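Local coordinates for monoacylglycerol lipase (Palaeococcus ferrophilus, PDB 6QE2), which hydrolyses monoacylglycerols to free fatty acid and glycerol, as an archaeal member of the alpha/beta-hydrolase superfamily of serine hydrolases, at residues P136-N142 against H166-K172; F46-G50 against T61-A66; P112-K116 against M181-H185. The contacts are given in a common frame with arbitrary orientation. Where two conformers were deposited one is given. Numbering follows the deposited sequence.

A recurring principle in alpha/beta hydrolases is that a conserved core carries the catalytic apparatus while inserted elements border the substrate pocket, and the three contacts sample both. Interaction 1 pairs two short strands of the probable cap insertion against the tail of a bound detergent, LDA, whose head group is hydrogen-bonded to Ser87, the probable nucleophile. Interaction 3 borders the head-group end, with Ala113 touching LDA. Helix 171-186 serves both: it starts in interaction 1 and ends in interaction 3, their centres about 19 Å apart. Interaction 2 belongs to the core, its centre about 13 Å from that of interaction 1, which it meets where His166 NE2 lies 3.0 Å from Gly50 O.

Interaction 1. Residues P136-N142 against H166-K172; sequences PGLSLSN and HDRISGK. With LDA (lauryl dimethylamine-N-oxide), chain D.
A two-stranded antiparallel ribbon, strands 139-141 and 168-170, lies in the probable cap inserted in the alpha/beta-hydrolase fold and lines a detergent-filled pocket, consistent with a lipid site. The strand axes approach to 4.4 Å, with N-to-C directions 133° apart. Leu140 and Ile169 form the hydrogen-bonded pair, each N lying 2.8 Å from the other's O; Ser139-Ser170 and Ser141-Arg168 are the flanking non-hydrogen-bonded pairs. Further backbone hydrogen bonds flank the ladder: Asn142 N to Asp167 O (2.8 Å) and, from the first helical residues, Gly171 N to Leu138 O and Lys172 N to Pro136 O (both 2.9 Å).

Strand alternation divides the side chains between two faces. Leu140 (m, t) and Ile169 (t, t) share one, where Leu140 CD1 comes within 3.7 Å of LDA C11; Ser139 and Ser170 share the other. Ser170 (chi1 p) N-caps helix 171-186 through Leu173 N and is hydrogen-bonded to His60 ND1. Arg168 (m, m, chi3 near 91°) bends back over the Leu140-Ser141 peptide: NE forms a salt bridge with Asp167 OD1 at 3.2 Å, and NH1 a weak hydrogen bond with Ser139 OG at 3.3 Å. Asn142 adopts chi1 p, its OD1 accepting from Leu144 N while ND2 donates to two waters, at 2.9 and 3.0 Å, both donating to His166 O. Past strand 139-141, Asn142 O lies 3.3 Å from LDA C6.

Interaction 2. Residues F46-G50 against T61-A66; sequences FDWPG and TSVEEA
After core strand 42-46, the chain runs through residues 46-50 and packs against the start of helix 63-77, a strand-to-helix connection closed by apolar contacts. Phe46 (chi1 p) points toward residues 61-66, but its CZ stops 4.8 Å from Ala66 O, and it packs instead on Ile69 and Ile73 of the same helix. Trp48, with polyproline-II-like backbone angles (phi/psi -54/154), chi1 m and chi2 near 53°, lays its indole against the first turn: Ala66 CB sits over the six-membered ring in a CH-pi contact, 3.5 Å from the centroid, while Thr61 CG2 meets the ring edge, 3.6 Å from CE3. Pro49, C-gamma exo, places CG 3.6 Å from Glu65 CD. Thr61 OG1 (chi1 t) donates to Glu65 OE1 at 2.7 Å; Ser62, chi1 p, N-caps the helix, accepting from Glu65 N at 3.0 Å. Gly50 ends the segment with positive phi. Around this buried contact, Trp48 packs on Leu88 and Thr92 of helix 88-99, touching the probable nucleophile elbow, and Thr61 touches Leu173 of helix 171-186.

Interaction 3. Residues P112-K116 against M181-H185; sequences PALAK and MERAH
Alpha/beta hydrolases commonly line their active sites with loops that follow core strands; here the loop after strand 106-110 packs against the last turns of helix 171-186. Its inverse gamma turn, centred on Ala113 (phi/psi -77/90), leads to Leu114, whose CA lies 5.2 Å from that of Met181. Met181 and Leu114 lose the most surface. Met181, t, t, m, reaches along the loop: CG lies 3.6 Å from Leu114 O, SD 3.7 Å from Lys116 N, and CE 3.7 Å from Ala113 O. The CA-to-CB bond of Leu114 points away from the helix, yet with chi1 m and chi2 t its CD2 comes 3.7 Å from Ala184 CB; it also packs on Ile94 and Leu214. Ala113 touches the bound LDA, placing this junction beside the pocket, and its backbone is hydrogen-bonded to that of Ser87. His185 adds the polar link. With chi1 m and chi2 near -77°, its ring has ND1 hydrogen-bonded to Glu217 OE2 while NE2 donates in the ring plane to Leu114 O at 2.7 Å.

Interaction 1. Residues P136-N142 against H166-K172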
ATOM      1  N   PRO A 136      16.012  -5.090 -16.087  1.00 33.94           N
ATOM      2  CA  PRO A 136      15.292  -4.817 -14.830  1.00 33.76           C
ATOM      3  C   PRO A 136      15.526  -3.416 -14.291  1.00 38.59           C
ATOM      4  O   PRO A 136      14.643  -2.864 -13.621  1.00 33.55           O
ATOM      5  CB  PRO A 136      15.831  -5.893 -13.878  1.00 32.64           C
ATOM      6  CG  PRO A 136      17.176  -6.246 -14.429  1.00 46.82           C
ATOM      7  CD  PRO A 136      17.016  -6.156 -15.923  1.00 40.85           C
ATOM      8  N   GLY A 137      16.689  -2.824 -14.563  1.00 38.01           N
ATOM      9  CA  GLY A 137      17.003  -1.490 -14.093  1.00 35.72           C
ATOM     10  C   GLY A 137      16.515  -0.355 -14.960  1.00 35.10           C
ATOM     11  O   GLY A 137      16.649   0.808 -14.573  1.00 38.18           O
ATOM     12  N   LEU A 138      15.952  -0.657 -16.128  1.00 31.79           N
ATOM     13  CA  LEU A 138      15.440   0.390 -17.002  1.00 39.55           C
ATOM     14  C   LEU A 138      14.334   1.158 -16.296  1.00 38.64           C
ATOM     15  O   LEU A 138      13.399   0.565 -15.752  1.00 34.43           O
ATOM     16  CB  LEU A 138      14.911  -0.221 -18.303  1.00 31.92           C
ATOM     17  CG  LEU A 138      14.283   0.732 -19.326  1.00 37.40           C
ATOM     18  CD1 LEU A 138      15.285   1.780 -19.786  1.00 40.27           C
ATOM     19  CD2 LEU A 138      13.721  -0.033 -20.516  1.00 40.29           C
ATOM     20  N   SER A 139      14.423   2.484 -16.326  1.00 33.63           N
ATOM     21  CA  SER A 139      13.498   3.335 -15.598  1.00 38.27           C
ATOM     22  C   SER A 139      12.531   3.943 -16.600  1.00 39.52           C
ATOM     23  O   SER A 139      12.953   4.540 -17.597  1.00 43.37           O
ATOM     24  CB  SER A 139      14.258   4.424 -14.833  1.00 36.98           C
ATOM     25  OG  SER A 139      13.402   5.481 -14.443  1.00 45.63           O
ATOM     26  N   LEU A 140      11.239   3.807 -16.320  1.00 27.54           N
ATOM     27  CA  LEU A 140      10.195   4.275 -17.213  1.00 29.98           C
ATOM     28  C   LEU A 140       9.182   5.110 -16.442  1.00 33.51           C
ATOM     29  O   LEU A 140       9.162   5.128 -15.208  1.00 31.86           O
ATOM     30  CB  LEU A 140       9.494   3.095 -17.899  1.00 32.52           C
ATOM     31  CG  LEU A 140      10.412   2.134 -18.661  1.00 40.48           C
ATOM     32  CD1 LEU A 140       9.620   0.968 -19.223  1.00 47.16           C
ATOM     33  CD2 LEU A 140      11.172   2.853 -19.770  1.00 37.07           C
ATOM     34  N   SER A 141       8.329   5.801 -17.189  1.00 29.99           N
ATOM     35  CA  SER A 141       7.252   6.571 -16.585  0.56 31.70           C
ATOM     36  C   SER A 141       6.162   5.637 -16.080  1.00 35.09           C
ATOM     37  O   SER A 141       5.838   4.635 -16.724  1.00 33.00           O
ATOM     38  CB  SER A 141       6.675   7.558 -17.597  0.56 35.59           C
ATOM     39  OG  SER A 141       5.486   8.154 -17.112  0.56 33.17           O
ATOM     40  N   ASN A 142       5.597   5.967 -14.914  1.00 28.00           N
ATOM     41  CA  ASN A 142       4.566   5.117 -14.332  1.00 29.91           C
ATOM     42  C   ASN A 142       3.189   5.341 -14.944  1.00 35.90           C
ATOM     43  O   ASN A 142       2.267   4.585 -14.626  1.00 39.02           O
ATOM     44  CB  ASN A 142       4.502   5.296 -12.799  1.00 31.77           C
ATOM     45  CG  ASN A 142       4.078   6.699 -12.357  1.00 34.05           C
ATOM     46  OD1 ASN A 142       3.501   7.472 -13.119  1.00 33.55           O
ATOM     47  ND2 ASN A 142       4.328   7.009 -11.080  1.00 32.72           N
ATOM     48  N   HIS A 166       7.885  11.027  -7.191  1.00 30.53           N
ATOM     49  CA  HIS A 166       8.431  10.866  -8.530  1.00 28.99           C
ATOM     50  C   HIS A 166       7.498   9.976  -9.336  1.00 31.24           C
ATOM     51  O   HIS A 166       6.596   9.334  -8.793  1.00 27.13           O
ATOM     52  CB  HIS A 166       9.848  10.276  -8.500  1.00 31.30           C
ATOM     53  CG  HIS A 166       9.913   8.883  -7.951  1.00 33.71           C
ATOM     54  ND1 HIS A 166       9.562   7.774  -8.689  1.00 29.44           N
ATOM     55  CD2 HIS A 166      10.308   8.419  -6.742  1.00 26.84           C
ATOM     56  CE1 HIS A 166       9.734   6.686  -7.959  1.00 28.42           C
ATOM     57  NE2 HIS A 166      10.180   7.052  -6.770  1.00 29.40           N
ATOM     58  N   ASP A 167       7.730   9.928 -10.649  1.00 26.20           N
ATOM     59  CA  ASP A 167       6.888   9.150 -11.549  1.00 31.20           C
ATOM     60  C   ASP A 167       7.643   7.992 -12.192  1.00 32.64           C
ATOM     61  O   ASP A 167       7.243   7.505 -13.255  1.00 33.63           O
ATOM     62  CB  ASP A 167       6.284  10.059 -12.623  1.00 31.12           C
ATOM     63  CG  ASP A 167       7.297  10.504 -13.669  1.00 38.38           C
ATOM     64  OD1 ASP A 167       8.512  10.535 -13.374  1.00 39.81           O
ATOM     65  OD2 ASP A 167       6.870  10.826 -14.796  1.00 56.46           O
ATOM     66  N   ARG A 168       8.714   7.535 -11.561  1.00 27.00           N
ATOM     67  CA  ARG A 168       9.555   6.488 -12.119  1.00 29.89           C
ATOM     68  C   ARG A 168       9.104   5.116 -11.650  1.00 33.18           C
ATOM     69  O   ARG A 168       8.668   4.942 -10.507  1.00 31.80           O
ATOM     70  CB  ARG A 168      11.017   6.697 -11.724  1.00 30.40           C
ATOM     71  CG  ARG A 168      11.576   8.062 -12.074  1.00 37.47           C
ATOM     72  CD  ARG A 168      11.967   8.104 -13.538  1.00 38.49           C
ATOM     73  NE  ARG A 168      10.863   8.567 -14.364  1.00 44.27           N
ATOM     74  CZ  ARG A 168      10.772   8.365 -15.672  1.00 41.38           C
ATOM     75  NH1 ARG A 168      11.715   7.685 -16.311  1.00 39.94           N
ATOM     76  NH2 ARG A 168       9.732   8.836 -16.334  1.00 41.09           N
ATOM     77  N   ILE A 169       9.223   4.139 -12.542  1.00 27.44           N
ATOM     78  CA  ILE A 169       9.049   2.734 -12.200  1.00 26.12           C
ATOM     79  C   ILE A 169      10.031   1.944 -13.051  1.00 32.25           C
ATOM     80  O   ILE A 169      10.153   2.188 -14.256  1.00 28.71           O
ATOM     81  CB  ILE A 169       7.597   2.250 -12.417  1.00 24.40           C
ATOM     82  CG1 ILE A 169       7.444   0.782 -12.001  1.00 26.95           C
ATOM     83  CG2 ILE A 169       7.144   2.451 -13.871  1.00 27.60           C
ATOM     84  CD1 ILE A 169       5.993   0.293 -11.994  1.00 26.36           C
ATOM     85  N   SER A 170      10.755   1.027 -12.426  1.00 27.13           N
ATOM     86  CA  SER A 170      11.724   0.249 -13.175  1.00 28.07           C
ATOM     87  C   SER A 170      11.054  -0.966 -13.804  1.00 27.88           C
ATOM     88  O   SER A 170       9.921  -1.331 -13.473  1.00 27.28           O
ATOM     89  CB  SER A 170      12.883  -0.182 -12.280  1.00 28.48           C
ATOM     90  OG  SER A 170      12.489  -1.219 -11.401  1.00 29.99           O
ATOM     91  N   GLY A 171      11.757  -1.582 -14.755  1.00 28.35           N
ATOM     92  CA  GLY A 171      11.241  -2.807 -15.343  1.00 27.04           C
ATOM     93  C   GLY A 171      11.026  -3.886 -14.301  1.00 30.92           C
ATOM     94  O   GLY A 171      10.022  -4.603 -14.331  1.00 30.81           O
ATOM     95  N   LYS A 172      11.955  -3.993 -13.344  1.00 27.39           N
ATOM     96  CA  LYS A 172      11.823  -4.968 -12.267  1.00 26.79           C
ATOM     97  C   LYS A 172      10.572  -4.701 -11.440  1.00 26.22           C
ATOM     98  O   LYS A 172       9.803  -5.622 -11.136  1.00 29.42           O
ATOM     99  CB  LYS A 172      13.071  -4.936 -11.381  1.00 30.03           C
ATOM    100  CG  LYS A 172      13.040  -5.935 -10.235  1.00 36.50           C
ATOM    101  CD  LYS A 172      14.229  -5.748  -9.299  1.00 36.64           C
ATOM    102  CE  LYS A 172      14.372  -6.938  -8.367  1.00 48.35           C
ATOM    103  NZ  LYS A 172      15.387  -6.707  -7.301  1.00 55.23           N
TER
HETATM  104  N1  LDA D 302      -0.176   1.195  -8.572  1.00 50.61           N
HETATM  105  O1  LDA D 302       0.040   0.757  -7.435  1.00 56.81           O
HETATM  106  CM1 LDA D 302       0.298   2.571  -8.649  1.00 56.64           C
HETATM  107  CM2 LDA D 302      -1.605   1.128  -8.851  1.00 39.38           C
HETATM  108  C1  LDA D 302       0.538   0.399  -9.547  1.00 46.96           C
HETATM  109  C2  LDA D 302       0.587   1.197 -10.832  1.00 35.48           C
HETATM  110  C3  LDA D 302       1.596   0.580 -11.777  1.00 42.11           C
HETATM  111  C4  LDA D 302       1.547   1.270 -13.128  1.00 48.25           C
HETATM  112  C5  LDA D 302       2.342   0.488 -14.154  1.00 56.10           C
HETATM  113  C6  LDA D 302       2.652   1.348 -15.365  1.00 50.53           C
HETATM  114  C7  LDA D 302       3.257   0.493 -16.461  1.00 51.21           C
HETATM  115  C8  LDA D 302       4.717   0.844 -16.656  1.00 50.67           C
HETATM  116  C9  LDA D 302       5.575  -0.405 -16.664  1.00 49.58           C
HETATM  117  C10 LDA D 302       6.154  -0.650 -18.049  1.00 63.25           C
HETATM  118  C11 LDA D 302       7.289  -1.661 -18.002  1.00 53.18           C
HETATM  119  C12 LDA D 302       7.982  -1.624 -16.664  1.00 49.40           C
HETATM  120  O   HOH W   1       3.889   9.356 -15.065  1.00 49.57           O
HETATM  121  O   HOH W   2       6.593   6.330  -9.454  1.00 28.79           O
HETATM  122  O   HOH W   3       3.856   9.373  -9.262  1.00 31.59           O

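Interaction 2. Residues F46-G50 against T61-A66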
ATOM      1  N   PHE A  46       8.693   3.508   6.956  1.00 24.09           N
ATOM      2  CA  PHE A  46       9.918   3.440   6.179  1.00 21.92           C
ATOM      3  C   PHE A  46       9.597   3.922   4.776  1.00 20.97           C
ATOM      4  O   PHE A  46       8.446   3.900   4.343  1.00 23.26           O
ATOM      5  CB  PHE A  46      10.511   2.020   6.134  1.00 21.81           C
ATOM      6  CG  PHE A  46       9.683   1.035   5.333  1.00 25.38           C
ATOM      7  CD1 PHE A  46       8.621   0.357   5.914  1.00 26.39           C
ATOM      8  CD2 PHE A  46       9.960   0.806   3.993  1.00 25.42           C
ATOM      9  CE1 PHE A  46       7.859  -0.540   5.175  1.00 24.76           C
ATOM     10  CE2 PHE A  46       9.196  -0.083   3.245  1.00 25.73           C
ATOM     11  CZ  PHE A  46       8.143  -0.755   3.840  1.00 25.24           C
ATOM     12  N   ASP A  47      10.628   4.361   4.068  1.00 25.69           N
ATOM     13  CA  ASP A  47      10.506   4.677   2.654  1.00 27.02           C
ATOM     14  C   ASP A  47      11.126   3.543   1.854  1.00 24.61           C
ATOM     15  O   ASP A  47      12.234   3.092   2.161  1.00 24.85           O
ATOM     16  CB  ASP A  47      11.170   6.018   2.328  1.00 26.51           C
ATOM     17  CG  ASP A  47      10.366   7.208   2.843  1.00 26.97           C
ATOM     18  OD1 ASP A  47       9.253   6.994   3.368  1.00 26.53           O
ATOM     19  OD2 ASP A  47      10.835   8.359   2.719  1.00 29.80           O
ATOM     20  N   TRP A  48      10.380   3.040   0.867  1.00 22.27           N
ATOM     21  CA  TRP A  48      10.873   1.975   0.004  1.00 22.18           C
ATOM     22  C   TRP A  48      12.203   2.356  -0.631  1.00 20.89           C
ATOM     23  O   TRP A  48      12.479   3.546  -0.829  1.00 24.85           O
ATOM     24  CB  TRP A  48       9.898   1.691  -1.133  1.00 19.20           C
ATOM     25  CG  TRP A  48       8.604   1.005  -0.822  1.00 20.41           C
ATOM     26  CD1 TRP A  48       7.667   1.367   0.108  1.00 24.51           C
ATOM     27  CD2 TRP A  48       8.051  -0.110  -1.531  1.00 20.58           C
ATOM     28  NE1 TRP A  48       6.584   0.523   0.041  1.00 23.92           N
ATOM     29  CE2 TRP A  48       6.792  -0.391  -0.961  1.00 25.47           C
ATOM     30  CE3 TRP A  48       8.503  -0.904  -2.592  1.00 23.41           C
ATOM     31  CZ2 TRP A  48       5.984  -1.437  -1.410  1.00 23.18           C
ATOM     32  CZ3 TRP A  48       7.696  -1.938  -3.041  1.00 22.58           C
ATOM     33  CH2 TRP A  48       6.452  -2.199  -2.447  1.00 26.77           C
ATOM     34  N   PRO A  49      13.023   1.377  -1.002  1.00 24.39           N
ATOM     35  CA  PRO A  49      14.173   1.669  -1.863  1.00 29.74           C
ATOM     36  C   PRO A  49      13.718   2.435  -3.097  1.00 29.44           C
ATOM     37  O   PRO A  49      12.651   2.165  -3.655  1.00 24.87           O
ATOM     38  CB  PRO A  49      14.704   0.278  -2.225  1.00 29.98           C
ATOM     39  CG  PRO A  49      14.225  -0.619  -1.120  1.00 28.71           C
ATOM     40  CD  PRO A  49      12.905  -0.054  -0.678  1.00 27.26           C
ATOM     41  N   GLY A  50      14.512   3.426  -3.497  1.00 25.85           N
ATOM     42  CA  GLY A  50      14.145   4.213  -4.660  1.00 27.77           C
ATOM     43  C   GLY A  50      12.973   5.137  -4.444  1.00 29.87           C
ATOM     44  O   GLY A  50      12.343   5.570  -5.414  1.00 28.39           O
ATOM     45  N   THR A  61      12.807  -1.046  -7.382  1.00 26.59           N
ATOM     46  CA  THR A  61      12.637  -1.952  -6.259  1.00 25.56           C
ATOM     47  C   THR A  61      11.645  -3.055  -6.638  1.00 28.91           C
ATOM     48  O   THR A  61      11.372  -3.282  -7.805  1.00 27.42           O
ATOM     49  CB  THR A  61      12.159  -1.202  -4.996  1.00 29.80           C
ATOM     50  OG1 THR A  61      12.055  -2.111  -3.897  1.00 29.31           O
ATOM     51  CG2 THR A  61      10.838  -0.531  -5.242  1.00 27.66           C
ATOM     52  N   SER A  62      11.107  -3.750  -5.649  1.00 25.22           N
ATOM     53  CA  SER A  62      10.153  -4.814  -5.929  1.00 24.81           C
ATOM     54  C   SER A  62       9.276  -5.091  -4.730  1.00 26.97           C
ATOM     55  O   SER A  62       9.596  -4.703  -3.629  1.00 23.57           O
ATOM     56  CB  SER A  62      10.865  -6.098  -6.342  1.00 27.28           C
ATOM     57  OG  SER A  62      11.574  -6.670  -5.272  1.00 25.28           O
ATOM     58  N   VAL A  63       8.174  -5.790  -4.956  1.00 24.76           N
ATOM     59  CA  VAL A  63       7.278  -6.145  -3.872  1.00 25.17           C
ATOM     60  C   VAL A  63       7.985  -7.116  -2.932  1.00 24.49           C
ATOM     61  O   VAL A  63       7.842  -7.040  -1.731  1.00 25.28           O
ATOM     62  CB  VAL A  63       5.989  -6.795  -4.390  1.00 24.43           C
ATOM     63  CG1 VAL A  63       5.202  -7.373  -3.234  1.00 26.62           C
ATOM     64  CG2 VAL A  63       5.163  -5.787  -5.167  1.00 21.89           C
ATOM     65  N   GLU A  64       8.747  -8.034  -3.505  1.00 23.38           N
ATOM     66  CA  GLU A  64       9.529  -8.990  -2.749  1.00 30.10           C
ATOM     67  C   GLU A  64      10.557  -8.281  -1.862  1.00 29.82           C
ATOM     68  O   GLU A  64      10.786  -8.679  -0.744  1.00 26.84           O
ATOM     69  CB  GLU A  64      10.207  -9.963  -3.706  1.00 29.55           C
ATOM     70  CG  GLU A  64       9.231 -10.869  -4.434  1.00 27.96           C
ATOM     71  CD  GLU A  64       8.618 -10.251  -5.675  1.00 29.34           C
ATOM     72  OE1 GLU A  64       8.953  -9.124  -6.031  1.00 27.81           O
ATOM     73  OE2 GLU A  64       7.790 -10.910  -6.305  1.00 32.25           O
ATOM     74  N   GLU A  65      11.175  -7.223  -2.369  1.00 22.22           N
ATOM     75  CA  GLU A  65      12.128  -6.475  -1.576  1.00 23.95           C
ATOM     76  C   GLU A  65      11.423  -5.833  -0.379  1.00 28.05           C
ATOM     77  O   GLU A  65      11.906  -5.900   0.733  1.00 26.56           O
ATOM     78  CB  GLU A  65      12.827  -5.423  -2.424  1.00 26.53           C
ATOM     79  CG  GLU A  65      13.878  -4.639  -1.674  1.00 36.62           C
ATOM     80  CD  GLU A  65      14.830  -3.904  -2.591  1.00 46.98           C
ATOM     81  OE1 GLU A  65      14.410  -3.487  -3.680  1.00 33.73           O
ATOM     82  OE2 GLU A  65      16.002  -3.741  -2.204  1.00 55.73           O
ATOM     83  N   ALA A  66      10.269  -5.226  -0.620  1.00 22.56           N
ATOM     84  CA  ALA A  66       9.503  -4.607   0.451  1.00 21.14           C
ATOM     85  C   ALA A  66       9.096  -5.621   1.519  1.00 24.66           C
ATOM     86  O   ALA A  66       9.142  -5.325   2.697  1.00 23.76           O
ATOM     87  CB  ALA A  66       8.283  -3.900  -0.096  1.00 21.13           C
TER

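Interaction 3. Residues P112-K116 against M181-H185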
ATOM      1  N   PRO A 112      -5.816  -1.286  -2.516  1.00 21.69           N
ATOM      2  CA  PRO A 112      -4.720  -2.170  -2.929  1.00 21.48           C
ATOM      3  C   PRO A 112      -4.765  -2.448  -4.424  1.00 23.48           C
ATOM      4  O   PRO A 112      -5.834  -2.498  -5.044  1.00 25.63           O
ATOM      5  CB  PRO A 112      -4.963  -3.446  -2.113  1.00 21.88           C
ATOM      6  CG  PRO A 112      -6.431  -3.423  -1.813  1.00 23.69           C
ATOM      7  CD  PRO A 112      -6.784  -1.979  -1.644  1.00 22.61           C
ATOM      8  N   ALA A 113      -3.578  -2.594  -5.007  1.00 20.17           N
ATOM      9  CA  ALA A 113      -3.433  -2.829  -6.445  1.00 22.04           C
ATOM     10  C   ALA A 113      -3.765  -4.288  -6.734  1.00 25.48           C
ATOM     11  O   ALA A 113      -2.901  -5.164  -6.710  1.00 26.23           O
ATOM     12  CB  ALA A 113      -2.021  -2.467  -6.899  1.00 22.68           C
ATOM     13  N   LEU A 114      -5.047  -4.555  -7.016  1.00 23.70           N
ATOM     14  CA  LEU A 114      -5.538  -5.911  -7.225  1.00 21.78           C
ATOM     15  C   LEU A 114      -6.191  -6.108  -8.589  1.00 25.04           C
ATOM     16  O   LEU A 114      -6.623  -7.225  -8.903  1.00 26.53           O
ATOM     17  CB  LEU A 114      -6.536  -6.285  -6.120  1.00 27.21           C
ATOM     18  CG  LEU A 114      -5.938  -6.356  -4.712  1.00 23.51           C
ATOM     19  CD1 LEU A 114      -7.032  -6.460  -3.673  1.00 21.83           C
ATOM     20  CD2 LEU A 114      -4.985  -7.538  -4.602  1.00 23.55           C
ATOM     21  N   ALA A 115      -6.304  -5.051  -9.381  1.00 27.29           N
ATOM     22  CA  ALA A 115      -6.854  -5.115 -10.725  1.00 27.76           C
ATOM     23  C   ALA A 115      -6.139  -4.071 -11.566  1.00 31.74           C
ATOM     24  O   ALA A 115      -5.790  -2.996 -11.067  1.00 28.68           O
ATOM     25  CB  ALA A 115      -8.366  -4.870 -10.725  1.00 26.31           C
ATOM     26  N   LYS A 116      -5.910  -4.405 -12.831  1.00 33.17           N
ATOM     27  CA  LYS A 116      -5.257  -3.485 -13.753  1.00 36.30           C
ATOM     28  C   LYS A 116      -6.129  -2.255 -13.981  1.00 32.15           C
ATOM     29  O   LYS A 116      -7.352  -2.354 -14.082  1.00 34.05           O
ATOM     30  CB  LYS A 116      -4.994  -4.201 -15.082  1.00 36.87           C
ATOM     31  CG  LYS A 116      -4.262  -3.385 -16.128  1.00 46.62           C
ATOM     32  CD  LYS A 116      -4.091  -4.186 -17.411  1.00 31.99           C
ATOM     33  CE  LYS A 116      -5.374  -4.223 -18.219  1.00 38.64           C
ATOM     34  NZ  LYS A 116      -5.872  -2.851 -18.507  1.00 36.70           N
ATOM     35  N   MET A 181       0.088  -8.976  -8.341  1.00 23.82           N
ATOM     36  CA  MET A 181      -1.363  -8.804  -8.434  0.57 22.07           C
ATOM     37  C   MET A 181      -2.050 -10.144  -8.670  1.00 26.86           C
ATOM     38  O   MET A 181      -3.051 -10.473  -8.023  1.00 27.83           O
ATOM     39  CB  MET A 181      -1.682  -7.819  -9.554  0.57 26.70           C
ATOM     40  CG  MET A 181      -3.132  -7.649  -9.801  0.57 30.46           C
ATOM     41  SD  MET A 181      -3.409  -6.486 -11.160  0.57 31.37           S
ATOM     42  CE  MET A 181      -2.719  -5.012 -10.378  0.57 21.04           C
ATOM     43  N   GLU A 182      -1.522 -10.937  -9.613  0.99 25.61           N
ATOM     44  CA  GLU A 182      -2.063 -12.267  -9.863  1.00 27.43           C
ATOM     45  C   GLU A 182      -1.948 -13.162  -8.636  0.98 31.38           C
ATOM     46  O   GLU A 182      -2.910 -13.846  -8.260  1.00 31.14           O
ATOM     47  CB  GLU A 182      -1.320 -12.899 -11.037  1.00 29.58           C
ATOM     48  CG  GLU A 182      -1.670 -12.269 -12.369  1.00 41.24           C
ATOM     49  CD  GLU A 182      -1.110 -13.076 -13.528  1.00 58.39           C
ATOM     50  OE1 GLU A 182      -1.815 -13.222 -14.554  1.00 74.96           O
ATOM     51  OE2 GLU A 182       0.034 -13.571 -13.407  1.00 54.47           O
ATOM     52  N   ARG A 183      -0.762 -13.184  -8.012  1.00 25.40           N
ATOM     53  CA  ARG A 183      -0.552 -14.094  -6.896  1.00 27.14           C
ATOM     54  C   ARG A 183      -1.423 -13.706  -5.709  1.00 26.58           C
ATOM     55  O   ARG A 183      -1.804 -14.579  -4.920  1.00 27.24           O
ATOM     56  CB  ARG A 183       0.911 -14.114  -6.492  1.00 30.66           C
ATOM     57  CG  ARG A 183       1.774 -14.700  -7.588  1.00 31.62           C
ATOM     58  CD  ARG A 183       3.194 -14.697  -7.052  1.00 40.93           C
ATOM     59  NE  ARG A 183       4.127 -15.230  -8.031  1.00 52.57           N
ATOM     60  CZ  ARG A 183       5.449 -15.110  -7.939  1.00 62.64           C
ATOM     61  NH1 ARG A 183       6.002 -14.436  -6.926  1.00 56.67           N
ATOM     62  NH2 ARG A 183       6.221 -15.631  -8.886  1.00 66.16           N
ATOM     63  N   ALA A 184      -1.775 -12.416  -5.600  1.00 27.29           N
ATOM     64  CA  ALA A 184      -2.569 -11.982  -4.445  1.00 26.17           C
ATOM     65  C   ALA A 184      -3.925 -12.653  -4.475  1.00 26.01           C
ATOM     66  O   ALA A 184      -4.464 -13.045  -3.435  1.00 24.74           O
ATOM     67  CB  ALA A 184      -2.741 -10.458  -4.421  1.00 28.00           C
ATOM     68  N   HIS A 185      -4.479 -12.835  -5.675  1.00 23.18           N
ATOM     69  CA  HIS A 185      -5.753 -13.525  -5.787  1.00 28.18           C
ATOM     70  C   HIS A 185      -5.586 -15.030  -5.634  1.00 28.85           C
ATOM     71  O   HIS A 185      -6.380 -15.676  -4.943  1.00 29.69           O
ATOM     72  CB  HIS A 185      -6.402 -13.176  -7.120  1.00 24.55           C
ATOM     73  CG  HIS A 185      -6.814 -11.742  -7.229  1.00 26.39           C
ATOM     74  ND1 HIS A 185      -7.941 -11.246  -6.610  1.00 23.14           N
ATOM     75  CD2 HIS A 185      -6.251 -10.698  -7.880  1.00 26.45           C
ATOM     76  CE1 HIS A 185      -8.059  -9.958  -6.880  1.00 25.09           C
ATOM     77  NE2 HIS A 185      -7.045  -9.602  -7.650  1.00 27.59           N
TER